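Local coordinates for MsStt7d protein (Micromonas, PDB 4IX5), which is probably an ATP-dependent protein kinase, represented here by its kinase domain, which binds adenine nucleotide together with magnesium, at residues G34-G39 / V48-K53; C81-G86 / M110-G115; P171-A176 / K185-G190. All blocks are in the same frame, centred on the assembly; numbering follows the deposited sequence. Where two conformers were deposited one is given.

Interaction 1 of 3, residues G34-G39 / V48-K53; sequences GTVFRG and VLKNAK. With ANP (phosphoaminophosphonic acid-adenylate ester), chain G.
Rotation about chi1 brings Thr35 and Asn51 together around a water: OG1 of Thr35 lies anti to its carbonyl carbon (chi1 -50°), and CG of Asn51 takes the position between backbone N and carbonyl carbon (chi1 73°). The two side chains stand side by side, pointing the same way, with Thr35 CB 3.7 Å from Asn51 OD1. The water lies 2.7 Å from Thr35 OG1 and donates to Asn51 OD1 and to Ala52 O. Beside them two antiparallel hydrogen-bonded pairs, Thr35 with Asn51 and Phe37 with Leu49, give four backbone bonds, and the Phe37 N to Leu49 O bond measures 2.8 Å. This is the beta hairpin that follows the glycine-rich loop of the kinase N-lobe, with strand 21-30 flanking 34-39 and strand 106-112 flanking 48-52. On the nucleotide side Val36 rests against Lys50, its CG2 4.1 Å from Lys50 CB, and the same methyl reaches O3A of the phosphate chain at 3.3 Å. Val36 CG1 meets CB of Val48 at 4.2 Å, forming part of the roof over the nucleotide. Lys50 runs fully extended past Gly34, where a side chain would collide with its CE, and its NZ makes the salt bridge to Glu66 of helix 59-76 that is a hallmark of protein kinases. A methionine in place of Lys50 would probably leave Glu66 without its charged mate and remove a positive charge from beside the phosphates. At the Gly34 end of the pairing the side chains of Lys53 and Thr35 cross at about a right angle, with Lys53 CG 3.7 Å from Thr35 OG1.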
loop_
_atom_site.group_PDB
_atom_site.type_symbol
_atom_site.label_atom_id
_atom_site.label_comp_id
_atom_site.label_asym_id
_atom_site.label_seq_id
_atom_site.Cartn_x
_atom_site.Cartn_y
_atom_site.Cartn_z
ATOM N N GLY B 34 5.579 -2.831 0.381
ATOM C CA GLY B 34 6.675 -3.396 -0.404
ATOM C C GLY B 34 6.288 -3.761 -1.828
ATOM O O GLY B 34 5.111 -3.715 -2.195
ATOM N N THR B 35 7.285 -4.110 -2.631
ATOM C CA THR B 35 7.101 -4.484 -4.022
ATOM C C THR B 35 7.842 -5.788 -4.308
ATOM O O THR B 35 8.993 -5.962 -3.905
ATOM C CB THR B 35 7.651 -3.392 -4.938
ATOM O OG1 THR B 35 7.116 -2.124 -4.531
ATOM C CG2 THR B 35 7.270 -3.670 -6.388
ATOM N N VAL B 36 7.159 -6.705 -4.988
ATOM C CA VAL B 36 7.705 -8.014 -5.284
ATOM C C VAL B 36 8.013 -8.139 -6.775
ATOM O O VAL B 36 7.241 -7.690 -7.622
ATOM C CB VAL B 36 6.711 -9.124 -4.877
ATOM C CG1 VAL B 36 7.250 -10.458 -5.270
ATOM C CG2 VAL B 36 6.434 -9.075 -3.384
ATOM N N PHE B 37 9.144 -8.760 -7.083
ATOM C CA PHE B 37 9.594 -8.980 -8.449
ATOM C C PHE B 37 9.986 -10.435 -8.603
ATOM O O PHE B 37 10.403 -11.079 -7.637
ATOM C CB PHE B 37 10.846 -8.144 -8.736
ATOM C CG PHE B 37 10.637 -6.662 -8.623
ATOM C CD1 PHE B 37 10.368 -5.900 -9.754
ATOM C CD2 PHE B 37 10.713 -6.019 -7.387
ATOM C CE1 PHE B 37 10.173 -4.530 -9.652
ATOM C CE2 PHE B 37 10.516 -4.645 -7.283
ATOM C CZ PHE B 37 10.254 -3.904 -8.416
ATOM N N ARG B 38 9.877 -10.951 -9.820
ATOM C CA ARG B 38 10.521 -12.216 -10.139
ATOM C C ARG B 38 12.014 -11.958 -10.325
ATOM O O ARG B 38 12.431 -10.857 -10.700
ATOM C CB ARG B 38 9.954 -12.812 -11.427
ATOM C CG ARG B 38 8.526 -13.340 -11.312
ATOM C CD ARG B 38 8.172 -14.201 -12.519
ATOM N NE ARG B 38 6.749 -14.526 -12.541
ATOM C CZ ARG B 38 5.820 -13.759 -13.105
ATOM N NH1 ARG B 38 6.166 -12.622 -13.696
ATOM N NH2 ARG B 38 4.542 -14.124 -13.073
ATOM N N GLY B 39 12.818 -12.971 -10.052
ATOM C CA GLY B 39 14.246 -12.889 -10.297
ATOM C C GLY B 39 14.818 -14.255 -10.622
ATOM O O GLY B 39 14.152 -15.293 -10.497
ATOM N N VAL B 48 11.713 -15.067 -5.962
ATOM C CA VAL B 48 10.949 -13.831 -5.846
ATOM C C VAL B 48 11.667 -12.927 -4.861
ATOM O O VAL B 48 12.271 -13.387 -3.885
ATOM C CB VAL B 48 9.484 -14.059 -5.423
ATOM C CG1 VAL B 48 8.762 -14.874 -6.485
ATOM C CG2 VAL B 48 9.421 -14.742 -4.071
ATOM N N LEU B 49 11.623 -11.632 -5.147
ATOM C CA LEU B 49 12.414 -10.646 -4.429
ATOM C C LEU B 49 11.488 -9.535 -3.980
ATOM O O LEU B 49 10.604 -9.124 -4.745
ATOM C CB LEU B 49 13.441 -10.059 -5.386
ATOM C CG LEU B 49 14.486 -11.058 -5.865
ATOM C CD1 LEU B 49 14.976 -10.743 -7.279
ATOM C CD2 LEU B 49 15.627 -11.072 -4.864
ATOM N N LYS B 50 11.666 -9.058 -2.752
ATOM C CA LYS B 50 10.831 -7.971 -2.231
ATOM C C LYS B 50 11.685 -6.871 -1.635
ATOM O O LYS B 50 12.607 -7.146 -0.869
ATOM C CB LYS B 50 9.859 -8.494 -1.152
ATOM C CG LYS B 50 8.976 -7.413 -0.511
ATOM C CD LYS B 50 7.926 -8.017 0.440
ATOM C CE LYS B 50 6.932 -6.944 0.891
ATOM N NZ LYS B 50 5.953 -7.477 1.889
ATOM N N ASN B 51 11.368 -5.622 -1.974
ATOM C CA ASN B 51 11.952 -4.489 -1.276
ATOM C C ASN B 51 10.849 -3.606 -0.690
ATOM O O ASN B 51 9.662 -3.868 -0.891
ATOM C CB ASN B 51 12.926 -3.697 -2.184
ATOM C CG ASN B 51 12.220 -2.874 -3.243
ATOM O OD1 ASN B 51 11.049 -3.090 -3.539
ATOM N ND2 ASN B 51 12.947 -1.922 -3.828
ATOM N N ALA B 52 11.243 -2.572 0.052
ATOM C CA ALA B 52 10.280 -1.660 0.660
ATOM C C ALA B 52 9.849 -0.607 -0.335
ATOM O O ALA B 52 10.608 -0.223 -1.216
ATOM C CB ALA B 52 10.876 -1.000 1.873
ATOM N N LYS B 53 8.616 -0.138 -0.189
ATOM C CA LYS B 53 8.184 1.059 -0.901
ATOM C C LYS B 53 8.811 2.308 -0.282
ATOM O O LYS B 53 8.701 2.542 0.927
ATOM C CB LYS B 53 6.661 1.160 -0.879
ATOM C CG LYS B 53 6.032 0.159 -1.826
ATOM C CD LYS B 53 4.541 0.052 -1.594
ATOM C CE LYS B 53 3.775 0.725 -2.710
ATOM N NZ LYS B 53 2.316 0.498 -2.553
HETATM P PG ANP G . 0.448 -8.510 -3.598
HETATM O O1G ANP G . -0.407 -7.345 -3.299
HETATM O O2G ANP G . 0.036 -9.699 -2.606
HETATM O O3G ANP G . 0.166 -8.932 -5.113
HETATM P PB ANP G . 2.694 -8.112 -1.650
HETATM O O1B ANP G . 3.453 -6.870 -1.373
HETATM O O2B ANP G . 1.437 -8.253 -0.647
HETATM N N3B ANP G . 2.124 -8.132 -3.307
HETATM P PA ANP G . 3.344 -10.885 -1.630
HETATM O O1A ANP G . 4.435 -11.613 -0.893
HETATM O O2A ANP G . 1.909 -11.101 -1.221
HETATM O O3A ANP G . 3.720 -9.331 -1.450
HETATM O "O5'" ANP G . 3.448 -11.199 -3.202
HETATM C "C5'" ANP G . 2.713 -10.502 -4.213
HETATM C "C4'" ANP G . 2.714 -11.270 -5.531
HETATM O "O4'" ANP G . 3.928 -12.008 -5.673
HETATM C "C3'" ANP G . 1.586 -12.282 -5.586
HETATM O "O3'" ANP G . 1.043 -12.321 -6.893
HETATM C "C2'" ANP G . 2.241 -13.619 -5.419
HETATM O "O2'" ANP G . 1.609 -14.491 -6.340
HETATM C "C1'" ANP G . 3.685 -13.402 -5.823
HETATM N N9 ANP G . 4.579 -14.155 -4.924
HETATM C C8 ANP G . 4.966 -13.770 -3.703
HETATM N N7 ANP G . 5.786 -14.672 -3.131
HETATM C C5 ANP G . 5.929 -15.669 -4.007
HETATM C C6 ANP G . 6.658 -16.947 -4.035
HETATM N N6 ANP G . 7.411 -17.312 -2.984
HETATM N N1 ANP G . 6.550 -17.698 -5.136
HETATM C C2 ANP G . 5.800 -17.332 -6.181
HETATM N N3 ANP G . 5.102 -16.190 -6.223
HETATM C C4 ANP G . 5.125 -15.336 -5.184
HETATM O O HOH W 1 9.450 -0.836 -4.017
#

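Interaction 2 of 3, residues C81-G86 / M110-G115; sequences CARFMG and MWANEG. With ANP (phosphoaminophosphonic acid-adenylate ester), chain G.
Arg83 N donates an almost straight bond to Glu114 OE2, 2.9 Å long with 170° at the hydrogen, meeting the oxygen on its anti side and 20° out of the carboxylate plane. The carbonyl of the same residue, Arg83 O, accepts from Ala112 N at 3.0 Å, so this arginine is gripped through its main chain at both N and O. Its side chain, bent at chi3, folds back and lays one face of the guanidinium over the methyl of Ala112, with NH2 3.5 Å from CB. A water ties Arg83 NE to the same OE2 of Glu114. Alongside, Trp111 receives Phe84 over one face of its indole, the two rings crossing obliquely, and NE1 of Trp111 lies 3.6 Å from Phe84 CD1. Beyond this pair, Met85 and Gly86 both face Met110 in a classic beta bulge: Met85 N reaches Met110 O at 2.8 Å, and CE of Met110 packs on Met85 CB at 3.7 Å. Outside the pair of segments, Trp111 NE1 is held by Asn70 of helix 59-76, and OE1 of Glu114 forms a salt bridge with Lys185. These bonds set out the hinge of the kinase fold, in which Trp111 occupies the gatekeeper position. Ala112 O accepts from the adenine N6 at 2.9 Å while Glu114 N donates to N1, the usual reading of an adenine edge by backbone. Because the Glu114 carboxylate is spent on Arg83 N, the water and Lys185, its main chain is likely to be steadied at the point where it meets the base; the two hydrogen bonds to the base come from peptide groups, while side chains such as Ala82 only pack against it.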
loop_
_atom_site.group_PDB
_atom_site.type_symbol
_atom_site.label_atom_id
_atom_site.label_comp_id
_atom_site.label_asym_id
_atom_site.label_seq_id
_atom_site.Cartn_x
_atom_site.Cartn_y
_atom_site.Cartn_z
ATOM N N CYS B 81 5.376 -22.158 4.737
ATOM C CA CYS B 81 5.410 -20.955 3.907
ATOM C C CYS B 81 6.436 -21.089 2.778
ATOM O O CYS B 81 7.233 -22.028 2.771
ATOM C CB CYS B 81 5.750 -19.743 4.772
ATOM S SG CYS B 81 4.619 -19.458 6.158
ATOM N N ALA B 82 6.414 -20.152 1.830
ATOM C CA ALA B 82 7.426 -20.095 0.776
ATOM C C ALA B 82 8.823 -20.154 1.394
ATOM O O ALA B 82 9.101 -19.507 2.406
ATOM C CB ALA B 82 7.279 -18.819 -0.037
ATOM N N ARG B 83 9.703 -20.944 0.782
ATOM C CA ARG B 83 11.036 -21.154 1.329
ATOM C C ARG B 83 11.809 -19.855 1.328
ATOM O O ARG B 83 11.960 -19.234 0.289
ATOM C CB ARG B 83 11.783 -22.227 0.528
ATOM C CG ARG B 83 13.284 -22.300 0.812
ATOM C CD ARG B 83 13.895 -23.596 0.273
ATOM N NE ARG B 83 13.738 -23.749 -1.173
ATOM C CZ ARG B 83 14.655 -23.390 -2.072
ATOM N NH1 ARG B 83 15.807 -22.854 -1.677
ATOM N NH2 ARG B 83 14.421 -23.572 -3.369
ATOM N N PHE B 84 12.277 -19.460 2.505
ATOM C CA PHE B 84 12.973 -18.185 2.682
ATOM C C PHE B 84 14.456 -18.365 2.427
ATOM O O PHE B 84 15.097 -19.250 3.004
ATOM C CB PHE B 84 12.715 -17.666 4.098
ATOM C CG PHE B 84 13.380 -16.359 4.419
ATOM C CD1 PHE B 84 13.166 -15.228 3.644
ATOM C CD2 PHE B 84 14.191 -16.256 5.545
ATOM C CE1 PHE B 84 13.777 -14.022 3.972
ATOM C CE2 PHE B 84 14.798 -15.054 5.879
ATOM C CZ PHE B 84 14.584 -13.936 5.099
ATOM N N MET B 85 15.003 -17.519 1.556
ATOM C CA MET B 85 16.395 -17.658 1.126
ATOM C C MET B 85 17.284 -16.562 1.696
ATOM O O MET B 85 18.477 -16.501 1.396
ATOM C CB MET B 85 16.483 -17.697 -0.403
ATOM C CG MET B 85 15.652 -18.827 -1.029
ATOM S SD MET B 85 15.731 -18.926 -2.841
ATOM C CE MET B 85 17.444 -19.461 -3.060
ATOM N N GLY B 86 16.707 -15.699 2.524
ATOM C CA GLY B 86 17.498 -14.695 3.214
ATOM C C GLY B 86 17.318 -13.284 2.693
ATOM O O GLY B 86 16.320 -12.969 2.048
ATOM N N MET B 110 14.483 -12.455 -0.194
ATOM C CA MET B 110 14.372 -13.401 -1.300
ATOM C C MET B 110 13.770 -14.739 -0.862
ATOM O O MET B 110 14.046 -15.227 0.240
ATOM C CB MET B 110 15.758 -13.629 -1.923
ATOM C CG MET B 110 15.735 -14.477 -3.179
ATOM S SD MET B 110 17.351 -14.471 -3.977
ATOM C CE MET B 110 18.242 -15.535 -2.855
ATOM N N TRP B 111 12.932 -15.307 -1.727
ATOM C CA TRP B 111 12.302 -16.601 -1.478
ATOM C C TRP B 111 12.360 -17.430 -2.748
ATOM O O TRP B 111 12.513 -16.889 -3.845
ATOM C CB TRP B 111 10.810 -16.440 -1.138
ATOM C CG TRP B 111 10.477 -15.663 0.085
ATOM C CD1 TRP B 111 10.207 -16.155 1.328
ATOM C CD2 TRP B 111 10.328 -14.247 0.171
ATOM N NE1 TRP B 111 9.918 -15.127 2.197
ATOM C CE2 TRP B 111 9.986 -13.944 1.511
ATOM C CE3 TRP B 111 10.463 -13.204 -0.753
ATOM C CZ2 TRP B 111 9.753 -12.639 1.950
ATOM C CZ3 TRP B 111 10.225 -11.898 -0.322
ATOM C CH2 TRP B 111 9.883 -11.630 1.026
ATOM N N ALA B 112 12.215 -18.746 -2.614
ATOM C CA ALA B 112 12.010 -19.582 -3.789
ATOM C C ALA B 112 10.705 -19.194 -4.461
ATOM O O ALA B 112 9.726 -18.908 -3.780
ATOM C CB ALA B 112 11.935 -21.041 -3.382
ATOM N N ASN B 113 10.682 -19.190 -5.789
ATOM C CA ASN B 113 9.421 -19.113 -6.507
ATOM C C ASN B 113 8.705 -20.456 -6.357
ATOM O O ASN B 113 9.167 -21.482 -6.876
ATOM C CB ASN B 113 9.656 -18.798 -7.982
ATOM C CG ASN B 113 8.364 -18.538 -8.732
ATOM O OD1 ASN B 113 7.347 -19.188 -8.481
ATOM N ND2 ASN B 113 8.394 -17.580 -9.661
ATOM N N GLU B 114 7.603 -20.467 -5.613
ATOM C CA GLU B 114 6.942 -21.724 -5.290
ATOM C C GLU B 114 5.925 -22.140 -6.352
ATOM O O GLU B 114 5.389 -23.241 -6.289
ATOM C CB GLU B 114 6.246 -21.653 -3.926
ATOM C CG GLU B 114 7.184 -21.400 -2.752
ATOM C CD GLU B 114 7.952 -22.643 -2.315
ATOM O OE1 GLU B 114 7.622 -23.754 -2.776
ATOM O OE2 GLU B 114 8.885 -22.511 -1.488
ATOM N N GLY B 115 5.667 -21.273 -7.325
ATOM C CA GLY B 115 4.736 -21.587 -8.398
ATOM C C GLY B 115 4.116 -20.342 -8.995
ATOM O O GLY B 115 4.015 -19.310 -8.329
HETATM P PG ANP G . 0.448 -8.510 -3.598
HETATM O O1G ANP G . -0.407 -7.345 -3.299
HETATM O O2G ANP G . 0.036 -9.699 -2.606
HETATM O O3G ANP G . 0.166 -8.932 -5.113
HETATM P PB ANP G . 2.694 -8.112 -1.650
HETATM O O1B ANP G . 3.453 -6.870 -1.373
HETATM O O2B ANP G . 1.437 -8.253 -0.647
HETATM N N3B ANP G . 2.124 -8.132 -3.307
HETATM P PA ANP G . 3.344 -10.885 -1.630
HETATM O O1A ANP G . 4.435 -11.613 -0.893
HETATM O O2A ANP G . 1.909 -11.101 -1.221
HETATM O O3A ANP G . 3.720 -9.331 -1.450
HETATM O "O5'" ANP G . 3.448 -11.199 -3.202
HETATM C "C5'" ANP G . 2.713 -10.502 -4.213
HETATM C "C4'" ANP G . 2.714 -11.270 -5.531
HETATM O "O4'" ANP G . 3.928 -12.008 -5.673
HETATM C "C3'" ANP G . 1.586 -12.282 -5.586
HETATM O "O3'" ANP G . 1.043 -12.321 -6.893
HETATM C "C2'" ANP G . 2.241 -13.619 -5.419
HETATM O "O2'" ANP G . 1.609 -14.491 -6.340
HETATM C "C1'" ANP G . 3.685 -13.402 -5.823
HETATM N N9 ANP G . 4.579 -14.155 -4.924
HETATM C C8 ANP G . 4.966 -13.770 -3.703
HETATM N N7 ANP G . 5.786 -14.672 -3.131
HETATM C C5 ANP G . 5.929 -15.669 -4.007
HETATM C C6 ANP G . 6.658 -16.947 -4.035
HETATM N N6 ANP G . 7.411 -17.312 -2.984
HETATM N N1 ANP G . 6.550 -17.698 -5.136
HETATM C C2 ANP G . 5.800 -17.332 -6.181
HETATM N N3 ANP G . 5.102 -16.190 -6.223
HETATM C C4 ANP G . 5.125 -15.336 -5.184
HETATM O O HOH W 2 10.970 -24.358 -1.988
#

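Interaction 3 of 3, residues P171-A176 / K185-G190; sequences PANLIA and KLIDLG. With MG (magnesium ion), chain F; ANP (phosphoaminophosphonic acid-adenylate ester), chain G.
The amide of Asn173 and the carboxylate of Asp188 are set nearly perpendicular, their planes 88° apart, and share one magnesium ion. OD1 of Asn173 binds it at 2.5 Å and OD2 of Asp188 at 2.6 Å; oxygens O2A and O2G of the nucleotide and a water are further ligands. The carboxylate is used on opposite sides of its plane: Gly190 N approaches OD1 from above one face in an Asx turn, whereas the metal lies off the other. The amide is kept from turning by ND2, which donates to Asp168 O and leaves OD1 toward the ion. Asp188 holds CG anti to its backbone N (chi1 -168°), which carries OD2 to the magnesium. Behind the metal, Ile187 N bonds to Asn173 O at 2.9 Å, arriving 42° out of the carbonyl plane, while Ile175 and Lys185 pair through both of their backbone bonds. The side chain of Ile187 folds onto Asn173, Ile187 CG1 lying 3.6 Å from Asn173 CA, and the Ile187 and Ile175 side chains cross at about a right angle, with Ile187 CG2 3.8 Å from Ile175 CD1. Both isoleucines reach the nucleotide: Ile175 CD1 lies beside adenine C2 and Ile187 CD1 beside the ribose. The arrangement joins the catalytic loop, HRD followed by this asparagine, to the DFG motif, here Asp-Leu-Gly, the pair that carries magnesium in protein kinases. On the reverse of the hairpin Leu174 and Leu186 lie side by side, CD2 to CD2 3.6 Å, and pack on helix 141-161. Leu174 also touches Val119 at the start of helix 119-125, and Leu189 reaches across to Asn70 and Val73 of helix 59-76.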
loop_
_atom_site.group_PDB
_atom_site.type_symbol
_atom_site.label_atom_id
_atom_site.label_comp_id
_atom_site.label_asym_id
_atom_site.label_seq_id
_atom_site.Cartn_x
_atom_site.Cartn_y
_atom_site.Cartn_z
ATOM N N PRO B 171 -6.959 -16.922 -0.180
ATOM C CA PRO B 171 -6.516 -17.681 -1.347
ATOM C C PRO B 171 -5.386 -16.992 -2.092
ATOM O O PRO B 171 -4.525 -17.672 -2.646
ATOM C CB PRO B 171 -7.781 -17.759 -2.199
ATOM C CG PRO B 171 -8.882 -17.802 -1.161
ATOM C CD PRO B 171 -8.429 -16.811 -0.125
ATOM N N ALA B 172 -5.377 -15.667 -2.088
ATOM C CA ALA B 172 -4.324 -14.925 -2.771
ATOM C C ALA B 172 -2.950 -15.146 -2.151
ATOM O O ALA B 172 -1.923 -14.911 -2.797
ATOM C CB ALA B 172 -4.656 -13.435 -2.785
ATOM N N ASN B 173 -2.927 -15.576 -0.896
ATOM C CA ASN B 173 -1.655 -15.817 -0.205
ATOM C C ASN B 173 -1.380 -17.307 -0.022
ATOM O O ASN B 173 -0.696 -17.713 0.917
ATOM C CB ASN B 173 -1.617 -15.074 1.136
ATOM C CG ASN B 173 -1.232 -13.610 0.967
ATOM O OD1 ASN B 173 -0.598 -13.254 -0.022
ATOM N ND2 ASN B 173 -1.596 -12.771 1.926
ATOM N N LEU B 174 -1.932 -18.111 -0.920
ATOM C CA LEU B 174 -1.642 -19.544 -0.960
ATOM C C LEU B 174 -1.162 -19.900 -2.363
ATOM O O LEU B 174 -1.747 -19.468 -3.364
ATOM C CB LEU B 174 -2.891 -20.356 -0.594
ATOM C CG LEU B 174 -3.326 -20.273 0.873
ATOM C CD1 LEU B 174 -4.763 -20.735 1.039
ATOM C CD2 LEU B 174 -2.393 -21.109 1.751
ATOM N N ILE B 175 -0.097 -20.698 -2.439
ATOM C CA ILE B 175 0.374 -21.197 -3.720
ATOM C C ILE B 175 0.419 -22.719 -3.674
ATOM O O ILE B 175 0.900 -23.285 -2.702
ATOM C CB ILE B 175 1.791 -20.668 -4.027
ATOM C CG1 ILE B 175 1.758 -19.146 -4.152
ATOM C CG2 ILE B 175 2.361 -21.313 -5.299
ATOM C CD1 ILE B 175 3.118 -18.550 -4.461
ATOM N N ALA B 176 -0.087 -23.377 -4.713
ATOM C CA ALA B 176 0.028 -24.828 -4.821
ATOM C C ALA B 176 1.417 -25.121 -5.354
ATOM O O ALA B 176 1.697 -24.855 -6.517
ATOM C CB ALA B 176 -1.031 -25.375 -5.767
ATOM N N LYS B 185 1.326 -23.786 0.155
ATOM C CA LYS B 185 2.223 -23.060 1.030
ATOM C C LYS B 185 1.693 -21.636 1.163
ATOM O O LYS B 185 1.186 -21.066 0.202
ATOM C CB LYS B 185 3.630 -23.015 0.440
ATOM C CG LYS B 185 4.324 -24.386 0.413
ATOM C CD LYS B 185 5.746 -24.261 -0.059
ATOM C CE LYS B 185 6.403 -25.632 -0.144
ATOM N NZ LYS B 185 7.820 -25.527 -0.642
ATOM N N LEU B 186 1.790 -21.081 2.361
ATOM C CA LEU B 186 1.425 -19.692 2.584
ATOM C C LEU B 186 2.532 -18.793 2.082
ATOM O O LEU B 186 3.702 -19.160 2.125
ATOM C CB LEU B 186 1.194 -19.434 4.072
ATOM C CG LEU B 186 -0.119 -19.988 4.644
ATOM C CD1 LEU B 186 0.022 -20.265 6.136
ATOM C CD2 LEU B 186 -1.254 -18.986 4.374
ATOM N N ILE B 187 2.157 -17.613 1.595
ATOM C CA ILE B 187 3.148 -16.573 1.323
ATOM C C ILE B 187 2.788 -15.320 2.105
ATOM O O ILE B 187 1.684 -15.206 2.653
ATOM C CB ILE B 187 3.262 -16.234 -0.187
ATOM C CG1 ILE B 187 1.888 -15.860 -0.739
ATOM C CG2 ILE B 187 3.859 -17.429 -0.949
ATOM C CD1 ILE B 187 1.931 -15.072 -2.047
ATOM N N ASP B 188 3.719 -14.367 2.134
ATOM C CA ASP B 188 3.451 -13.022 2.634
ATOM C C ASP B 188 3.236 -12.947 4.140
ATOM O O ASP B 188 2.109 -12.852 4.620
ATOM C CB ASP B 188 2.284 -12.367 1.883
ATOM C CG ASP B 188 2.167 -10.874 2.177
ATOM O OD1 ASP B 188 3.082 -10.304 2.827
ATOM O OD2 ASP B 188 1.165 -10.271 1.751
ATOM N N LEU B 189 4.339 -12.966 4.876
ATOM C CA LEU B 189 4.299 -12.771 6.321
ATOM C C LEU B 189 4.423 -11.295 6.692
ATOM O O LEU B 189 4.769 -10.958 7.819
ATOM C CB LEU B 189 5.410 -13.587 6.991
ATOM C CG LEU B 189 5.250 -15.105 6.839
ATOM C CD1 LEU B 189 6.609 -15.778 7.024
ATOM C CD2 LEU B 189 4.216 -15.624 7.838
ATOM N N GLY B 190 4.108 -10.417 5.741
ATOM C CA GLY B 190 4.246 -8.983 5.945
ATOM C C GLY B 190 3.335 -8.391 7.002
ATOM O O GLY B 190 3.595 -7.294 7.511
HETATM MG MG MG F . 0.068 -10.848 -0.491
HETATM P PG ANP G . 0.448 -8.510 -3.598
HETATM O O1G ANP G . -0.407 -7.345 -3.299
HETATM O O2G ANP G . 0.036 -9.699 -2.606
HETATM O O3G ANP G . 0.166 -8.932 -5.113
HETATM P PB ANP G . 2.694 -8.112 -1.650
HETATM O O1B ANP G . 3.453 -6.870 -1.373
HETATM O O2B ANP G . 1.437 -8.253 -0.647
HETATM N N3B ANP G . 2.124 -8.132 -3.307
HETATM P PA ANP G . 3.344 -10.885 -1.630
HETATM O O1A ANP G . 4.435 -11.613 -0.893
HETATM O O2A ANP G . 1.909 -11.101 -1.221
HETATM O O3A ANP G . 3.720 -9.331 -1.450
HETATM O "O5'" ANP G . 3.448 -11.199 -3.202
HETATM C "C5'" ANP G . 2.713 -10.502 -4.213
HETATM C "C4'" ANP G . 2.714 -11.270 -5.531
HETATM O "O4'" ANP G . 3.928 -12.008 -5.673
HETATM C "C3'" ANP G . 1.586 -12.282 -5.586
HETATM O "O3'" ANP G . 1.043 -12.321 -6.893
HETATM C "C2'" ANP G . 2.241 -13.619 -5.419
HETATM O "O2'" ANP G . 1.609 -14.491 -6.340
HETATM C "C1'" ANP G . 3.685 -13.402 -5.823
HETATM N N9 ANP G . 4.579 -14.155 -4.924
HETATM C C8 ANP G . 4.966 -13.770 -3.703
HETATM N N7 ANP G . 5.786 -14.672 -3.131
HETATM C C5 ANP G . 5.929 -15.669 -4.007
HETATM C C6 ANP G . 6.658 -16.947 -4.035
HETATM N N6 ANP G . 7.411 -17.312 -2.984
HETATM N N1 ANP G . 6.550 -17.698 -5.136
HETATM C C2 ANP G . 5.800 -17.332 -6.181
HETATM N N3 ANP G . 5.102 -16.190 -6.223
HETATM C C4 ANP G . 5.125 -15.336 -5.184
HETATM O O HOH W 3 -1.941 -10.380 -1.924
#

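Interactions 1 and 2 hold strands of one five-stranded sheet, in which 45-52 and 106-112 are neighbours, and Val48 N probably bonds to Trp111 O between them. Interaction 3 belongs to a separate two-stranded hairpin and lies nearest the centre of the chain. Interactions 2 and 3 are buried, and the Glu114 to Lys185 salt bridge ties them; interaction 1 is only partly buried, with a water on its Thr35 side. All three touch the same nucleotide, each in its own chemical terms: apolar cover and a nearby lysine from 34-39 / 48-53, backbone bonds to adenine from 110-115, and metal coordination to the phosphates from 171-176 / 185-190.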